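Local coordinates for NEQ263 (Nanoarchaeum equitans Kin4-M, PDB 5BN3), which forms the core complex of an archaeal ATP synthase together with its partner subunit NeqA, and probably binds ATP, at residues F133-P136 against G137-M140; I162-P165 against S166-K170; P316-L320 against L321-S325. All blocks are in the same frame, centred on the assembly; numbering follows the deposited sequence.

Interaction 1. Residues F133-P136 against G137-M140; sequences FSPP and GLPM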
loop_
_atom_site.group_PDB
_atom_site.type_symbol
_atom_site.label_atom_id
_atom_site.label_comp_id
_atom_site.label_asym_id
_atom_site.label_seq_id
_atom_site.Cartn_x
_atom_site.Cartn_y
_atom_site.Cartn_z
ATOM N N PHE B 133 8.772 -21.554 11.703
ATOM C CA PHE B 133 8.051 -20.288 11.594
ATOM C C PHE B 133 6.964 -20.290 12.654
ATOM O O PHE B 133 6.194 -21.249 12.747
ATOM C CB PHE B 133 7.365 -20.149 10.227
ATOM C CG PHE B 133 8.307 -19.973 9.063
ATOM C CD1 PHE B 133 9.682 -19.922 9.243
ATOM C CD2 PHE B 133 7.802 -19.843 7.776
ATOM C CE1 PHE B 133 10.534 -19.760 8.157
ATOM C CE2 PHE B 133 8.646 -19.680 6.690
ATOM C CZ PHE B 133 10.015 -19.639 6.882
ATOM N N SER B 134 6.876 -19.226 13.442
ATOM C CA SER B 134 5.848 -19.161 14.479
ATOM C C SER B 134 5.142 -17.813 14.546
ATOM O O SER B 134 5.770 -16.767 14.381
ATOM C CB SER B 134 6.434 -19.505 15.854
ATOM O OG SER B 134 5.459 -19.358 16.876
ATOM N N PRO B 135 3.823 -17.843 14.779
ATOM C CA PRO B 135 3.095 -16.633 15.173
ATOM C C PRO B 135 3.625 -16.185 16.526
ATOM O O PRO B 135 4.149 -17.021 17.268
ATOM C CB PRO B 135 1.651 -17.129 15.337
ATOM C CG PRO B 135 1.575 -18.396 14.537
ATOM C CD PRO B 135 2.937 -19.013 14.634
ATOM N N PRO B 136 3.514 -14.888 16.845
ATOM C CA PRO B 136 3.924 -14.441 18.181
ATOM C C PRO B 136 3.166 -15.197 19.270
ATOM O O PRO B 136 1.970 -15.446 19.114
ATOM C CB PRO B 136 3.505 -12.969 18.195
ATOM C CG PRO B 136 3.553 -12.557 16.764
ATOM C CD PRO B 136 3.108 -13.764 15.982
ATOM N N GLY B 137 3.856 -15.578 20.343
ATOM C CA GLY B 137 3.205 -16.218 21.474
ATOM C C GLY B 137 3.167 -17.735 21.495
ATOM O O GLY B 137 2.932 -18.334 22.547
ATOM N N LEU B 138 3.392 -18.363 20.345
ATOM C CA LEU B 138 3.302 -19.821 20.245
ATOM C C LEU B 138 4.590 -20.506 20.720
ATOM O O LEU B 138 5.671 -19.921 20.639
ATOM C CB LEU B 138 2.924 -20.240 18.816
ATOM C CG LEU B 138 1.418 -20.452 18.610
ATOM C CD1 LEU B 138 0.629 -19.174 18.862
ATOM C CD2 LEU B 138 1.110 -20.993 17.224
ATOM N N PRO B 139 4.476 -21.749 21.231
ATOM C CA PRO B 139 5.612 -22.432 21.867
ATOM C C PRO B 139 6.688 -22.928 20.901
ATOM O O PRO B 139 6.991 -24.126 20.882
ATOM C CB PRO B 139 4.951 -23.628 22.559
ATOM C CG PRO B 139 3.753 -23.915 21.724
ATOM C CD PRO B 139 3.250 -22.569 21.283
ATOM N N MET B 140 7.268 -22.018 20.127
ATOM C CA MET B 140 8.345 -22.352 19.203
ATOM C C MET B 140 9.600 -22.809 19.947
ATOM O O MET B 140 10.337 -23.677 19.469
ATOM C CB MET B 140 8.651 -21.139 18.321
ATOM C CG MET B 140 9.878 -21.269 17.440
ATOM S SD MET B 140 10.071 -19.846 16.343
ATOM C CE MET B 140 10.014 -18.499 17.524
#
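A type II beta turn from Pro135 to Leu138 lifts the chain off the end of strand 131-134 and sends it toward helix 140-151. The loop stands where P-loop ATPases carry their phosphate-binding loop, although its SPPGLPM sequence lacks the lysine-containing signature of that motif. The bond that closes the turn, Leu138 N to Pro135 O, is weak at 3.4 Å but fairly straight, at 167°. Gly137 fits the third position because a beta carbon there would run into the carbonyl oxygen of Pro136. The same Pro135 O takes a shorter bond, 2.7 Å, from Ser134 OG, which approaches slightly out of the carbonyl plane. Ser134 OG lies anti to its own N (chi1 176°), and this puts it next to the backbone carbonyl carbon, from where it can reach on to the following residue. The hydroxyl therefore also lies against Leu138, with OG 3.3 Å from Leu138 CB. The leucine's CD2 methyl rests against CD and CG of Pro135, 3.7 Å from Pro135 CD, the two side chains slanting across one another. On the far end of the loop, Met140 runs extended as far as SD, which comes to 3.7 Å from Ser134 CB; a bend at chi3 (53°) then turns the CE methyl, which stays near the same Ser134 CB. Between the two, Pro139 centres an inverse gamma turn, with Met140 N bonded to Leu138 O at 2.7 Å, and serves as N-cap of the helix. Strand 131-134 runs parallel to 273-281 and 301-304; Met140 packs on Met279 and Thr281 of the former, Leu138 and Pro139 lean on His310 of helix 307-311, and Pro136 meets Tyr423 of the neighbouring V-type ATP synthase alpha chain.

Interaction 2. Residues I162-P165 against S166-K170; sequences IGVP and SDIYK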
loop_
_atom_site.group_PDB
_atom_site.type_symbol
_atom_site.label_atom_id
_atom_site.label_comp_id
_atom_site.label_asym_id
_atom_site.label_seq_id
_atom_site.Cartn_x
_atom_site.Cartn_y
_atom_site.Cartn_z
ATOM N N ILE B 162 19.871 -14.366 19.283
ATOM C CA ILE B 162 20.008 -13.067 18.631
ATOM C C ILE B 162 18.948 -12.076 19.112
ATOM O O ILE B 162 17.826 -12.056 18.601
ATOM C CB ILE B 162 19.912 -13.207 17.094
ATOM C CG1 ILE B 162 20.791 -14.364 16.603
ATOM C CG2 ILE B 162 20.302 -11.905 16.410
ATOM C CD1 ILE B 162 20.582 -14.716 15.138
ATOM N N GLY B 163 19.309 -11.260 20.099
ATOM C CA GLY B 163 18.445 -10.191 20.575
ATOM C C GLY B 163 17.147 -10.601 21.251
ATOM O O GLY B 163 16.220 -9.798 21.336
ATOM N N VAL B 164 17.076 -11.838 21.736
ATOM C CA VAL B 164 15.888 -12.304 22.455
ATOM C C VAL B 164 15.956 -11.909 23.936
ATOM O O VAL B 164 17.047 -11.743 24.484
ATOM C CB VAL B 164 15.697 -13.834 22.311
ATOM C CG1 VAL B 164 15.501 -14.217 20.848
ATOM C CG2 VAL B 164 16.877 -14.584 22.901
ATOM N N PRO B 165 14.788 -11.742 24.583
ATOM C CA PRO B 165 14.753 -11.364 26.005
ATOM C C PRO B 165 15.353 -12.451 26.898
ATOM O O PRO B 165 15.452 -13.599 26.462
ATOM C CB PRO B 165 13.254 -11.222 26.293
ATOM C CG PRO B 165 12.616 -11.017 24.953
ATOM C CD PRO B 165 13.434 -11.831 24.006
ATOM N N SER B 166 15.732 -12.098 28.125
ATOM C CA SER B 166 16.409 -13.036 29.020
ATOM C C SER B 166 15.568 -14.263 29.351
ATOM O O SER B 166 16.105 -15.358 29.495
ATOM C CB SER B 166 16.866 -12.341 30.305
ATOM O OG SER B 166 15.768 -11.840 31.046
ATOM N N ASP B 167 14.259 -14.074 29.471
ATOM C CA ASP B 167 13.334 -15.187 29.694
ATOM C C ASP B 167 13.511 -16.291 28.658
ATOM O O ASP B 167 13.402 -17.476 28.972
ATOM C CB ASP B 167 11.892 -14.684 29.630
ATOM C CG ASP B 167 11.483 -13.919 30.865
ATOM O OD1 ASP B 167 12.352 -13.640 31.718
ATOM O OD2 ASP B 167 10.286 -13.587 30.971
ATOM N N ILE B 168 13.781 -15.890 27.420
ATOM C CA ILE B 168 13.911 -16.838 26.321
ATOM C C ILE B 168 15.240 -17.601 26.357
ATOM O O ILE B 168 15.247 -18.833 26.382
ATOM C CB ILE B 168 13.713 -16.149 24.951
ATOM C CG1 ILE B 168 12.344 -15.461 24.892
ATOM C CG2 ILE B 168 13.850 -17.154 23.824
ATOM C CD1 ILE B 168 11.175 -16.375 25.227
ATOM N N TYR B 169 16.364 -16.885 26.377
ATOM C CA TYR B 169 17.657 -17.575 26.375
ATOM C C TYR B 169 17.956 -18.335 27.673
ATOM O O TYR B 169 18.699 -19.316 27.658
ATOM C CB TYR B 169 18.826 -16.668 25.933
ATOM C CG TYR B 169 19.188 -15.498 26.828
ATOM C CD1 TYR B 169 19.793 -15.693 28.064
ATOM C CD2 TYR B 169 18.993 -14.192 26.398
ATOM C CE1 TYR B 169 20.149 -14.624 28.862
ATOM C CE2 TYR B 169 19.349 -13.118 27.187
ATOM C CZ TYR B 169 19.924 -13.341 28.417
ATOM O OH TYR B 169 20.280 -12.277 29.212
ATOM N N LYS B 170 17.364 -17.901 28.782
ATOM C CA LYS B 170 17.500 -18.640 30.034
ATOM C C LYS B 170 16.663 -19.916 30.019
ATOM O O LYS B 170 17.005 -20.892 30.682
ATOM C CB LYS B 170 17.139 -17.766 31.240
ATOM C CG LYS B 170 18.112 -16.621 31.476
ATOM C CD LYS B 170 18.375 -16.399 32.956
ATOM C CE LYS B 170 19.576 -15.483 33.157
ATOM N NZ LYS B 170 20.129 -15.565 34.539
#
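Pro165 O accepts two backbone hydrogen bonds from the first turn of helix 166-178. Ile168 N is 3.0 Å from Pro165 O, but the bond is bent, 137° at the hydrogen, and the donor stands well above the carbonyl plane. Tyr169 N is a weak second donor, straighter but 3.4 Å from Pro165 O. The one carbonyl is thus shared by an i+3 and a weak i+4 donor.

Apolar contacts flank these bonds. The Val164 and Ile168 side chains cross at about a right angle, with Val164 CB 4.0 Å from Ile168 CB. Pro165 instead lies alongside Ile168, both pointing the same way, and its ring CD is 3.9 Å from Ile168 CG1.

The tyrosine ring adds contacts at edge and face. With chi1 at 66°, Tyr169 CG sits between backbone N and carbonyl carbon, which folds the ring back over the start of the helix: Ser166 CA lies 3.4 Å above the ring plane, towards its rim. Val164 O comes at the ring edge near its plane, 3.7 Å from Tyr169 CD2.

Pro165 occupies the N-cap position, and its carbonyl takes the first helical bonds. This is a helix start within a beta-alpha-beta crossover, helix 166-178 joining the parallel strands 156-162 and 185-190 of the nucleotide-binding domain.

Interaction 3. Residues P316-L320 against L321-S325; sequences PPIDL and LKSLS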
loop_
_atom_site.group_PDB
_atom_site.type_symbol
_atom_site.label_atom_id
_atom_site.label_comp_id
_atom_site.label_asym_id
_atom_site.label_seq_id
_atom_site.Cartn_x
_atom_site.Cartn_y
_atom_site.Cartn_z
ATOM N N PRO B 316 2.426 -30.348 19.783
ATOM C CA PRO B 316 2.896 -29.107 19.158
ATOM C C PRO B 316 1.961 -28.662 18.042
ATOM O O PRO B 316 1.481 -29.501 17.281
ATOM C CB PRO B 316 4.259 -29.501 18.589
ATOM C CG PRO B 316 4.123 -30.962 18.295
ATOM C CD PRO B 316 3.207 -31.521 19.347
ATOM N N PRO B 317 1.705 -27.349 17.941
ATOM C CA PRO B 317 0.701 -26.832 17.006
ATOM C C PRO B 317 1.218 -26.730 15.573
ATOM O O PRO B 317 1.164 -25.652 14.975
ATOM C CB PRO B 317 0.406 -25.440 17.564
ATOM C CG PRO B 317 1.710 -25.015 18.169
ATOM C CD PRO B 317 2.349 -26.270 18.715
ATOM N N ILE B 318 1.685 -27.847 15.025
ATOM C CA ILE B 318 2.261 -27.873 13.683
ATOM C C ILE B 318 1.215 -28.028 12.575
ATOM O O ILE B 318 0.440 -28.989 12.565
ATOM C CB ILE B 318 3.308 -29.003 13.556
ATOM C CG1 ILE B 318 4.522 -28.693 14.435
ATOM C CG2 ILE B 318 3.742 -29.179 12.113
ATOM C CD1 ILE B 318 5.605 -29.753 14.384
ATOM N N ASP B 319 1.203 -27.074 11.647
ATOM C CA ASP B 319 0.370 -27.158 10.450
ATOM C C ASP B 319 0.985 -28.186 9.503
ATOM O O ASP B 319 2.030 -27.937 8.900
ATOM C CB ASP B 319 0.286 -25.781 9.776
ATOM C CG ASP B 319 -0.753 -25.722 8.662
ATOM O OD1 ASP B 319 -0.862 -26.681 7.865
ATOM O OD2 ASP B 319 -1.463 -24.696 8.576
ATOM N N LEU B 320 0.335 -29.341 9.378
ATOM C CA LEU B 320 0.869 -30.453 8.589
ATOM C C LEU B 320 0.996 -30.138 7.104
ATOM O O LEU B 320 1.814 -30.737 6.406
ATOM C CB LEU B 320 -0.000 -31.704 8.767
ATOM C CG LEU B 320 0.183 -32.526 10.042
ATOM C CD1 LEU B 320 -0.755 -33.722 10.049
ATOM C CD2 LEU B 320 1.619 -32.989 10.160
ATOM N N LEU B 321 0.190 -29.198 6.622
ATOM C CA LEU B 321 0.135 -28.918 5.191
ATOM C C LEU B 321 0.982 -27.714 4.776
ATOM O O LEU B 321 1.539 -27.694 3.679
ATOM C CB LEU B 321 -1.318 -28.766 4.735
ATOM C CG LEU B 321 -2.131 -30.051 4.910
ATOM C CD1 LEU B 321 -3.571 -29.874 4.471
ATOM C CD2 LEU B 321 -1.479 -31.162 4.126
ATOM N N LYS B 322 1.092 -26.723 5.654
ATOM C CA LYS B 322 1.958 -25.578 5.385
ATOM C C LYS B 322 3.422 -25.922 5.630
ATOM O O LYS B 322 4.320 -25.282 5.083
ATOM C CB LYS B 322 1.553 -24.374 6.239
ATOM C CG LYS B 322 0.257 -23.709 5.803
ATOM C CD LYS B 322 -0.023 -22.471 6.645
ATOM C CE LYS B 322 -1.337 -21.810 6.255
ATOM N NZ LYS B 322 -1.669 -20.675 7.164
ATOM N N SER B 323 3.654 -26.935 6.459
ATOM C CA SER B 323 5.011 -27.377 6.752
ATOM C C SER B 323 5.580 -28.185 5.592
ATOM O O SER B 323 4.834 -28.735 4.776
ATOM C CB SER B 323 5.059 -28.195 8.044
ATOM O OG SER B 323 4.617 -27.420 9.144
ATOM N N LEU B 324 6.906 -28.243 5.524
ATOM C CA LEU B 324 7.592 -28.895 4.419
ATOM C C LEU B 324 9.017 -29.262 4.797
ATOM O O LEU B 324 9.715 -28.485 5.441
ATOM C CB LEU B 324 7.618 -27.970 3.197
ATOM C CG LEU B 324 8.506 -28.417 2.030
ATOM C CD1 LEU B 324 7.953 -29.681 1.403
ATOM C CD2 LEU B 324 8.649 -27.318 0.983
ATOM N N SER B 325 9.435 -30.461 4.408
ATOM C CA SER B 325 10.845 -30.825 4.437
ATOM C C SER B 325 11.231 -31.210 3.017
ATOM O O SER B 325 10.780 -32.241 2.508
ATOM C CB SER B 325 11.092 -31.992 5.395
ATOM O OG SER B 325 12.447 -32.407 5.340
HETATM O O HOH W 1 -1.420 -22.168 9.867
#
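Ile318 leads in by touching Ser323: its CG2 branch is 3.6 Å from Ser323 OG. Asp319 follows and organises the bend. Its CG stands anti to N (chi1 -170°), beside the carbonyl carbon, so that the carboxylate reaches forward over the next residues. OD1 accepts from Leu321 N, nearly along the C-O axis, and from Lys322 N, which comes from above the carboxylate plane; both donors are 3.0 Å from Asp319 OD1. The first of these bonds makes an Asx turn. Asp319 O is gripped twice as well, by Ser323 N at 3.1 Å and by Ser323 OG at 2.6 Å, from opposite faces of its plane. OD2 lies along the Lys322 chain and shares a water with Lys322 NZ. With an alanine here instead of Asp319, Leu321 N and Lys322 N would probably be left without their acceptor and the bend freer to open. Leu320, last of the segment, turns its side chain onto Tyr347 of helix 334-356 and Val379 of helix 367-384, while its carbonyl bonds to His122. Beyond the bend, strand 324-325 pairs antiparallel with 301-304, and Arg412 of the neighbouring alpha chain holds the carbonyls of Leu321 and Ser323.

The three contacts come in series along one nucleotide-binding domain. Interactions 1 and 2 lie at the ends of the parallel strands 131-134 and 156-162, each where the chain turns into a helix, with centres about 14 Å apart and no touch. Interaction 3 is much later in sequence, yet its centre is about 13 Å from that of interaction 1, and the two meet: Pro139 CG is 4.1 Å from Pro317 CD. Strand 301-304 lies between them in the sheet, pairing with 131-134 and with 324-325. The centres of interactions 2 and 3 are about 25 Å apart. All three border an alpha chain, and 316-325 runs directly into Arg326, an ADP-binding residue, though this chain holds no ADP.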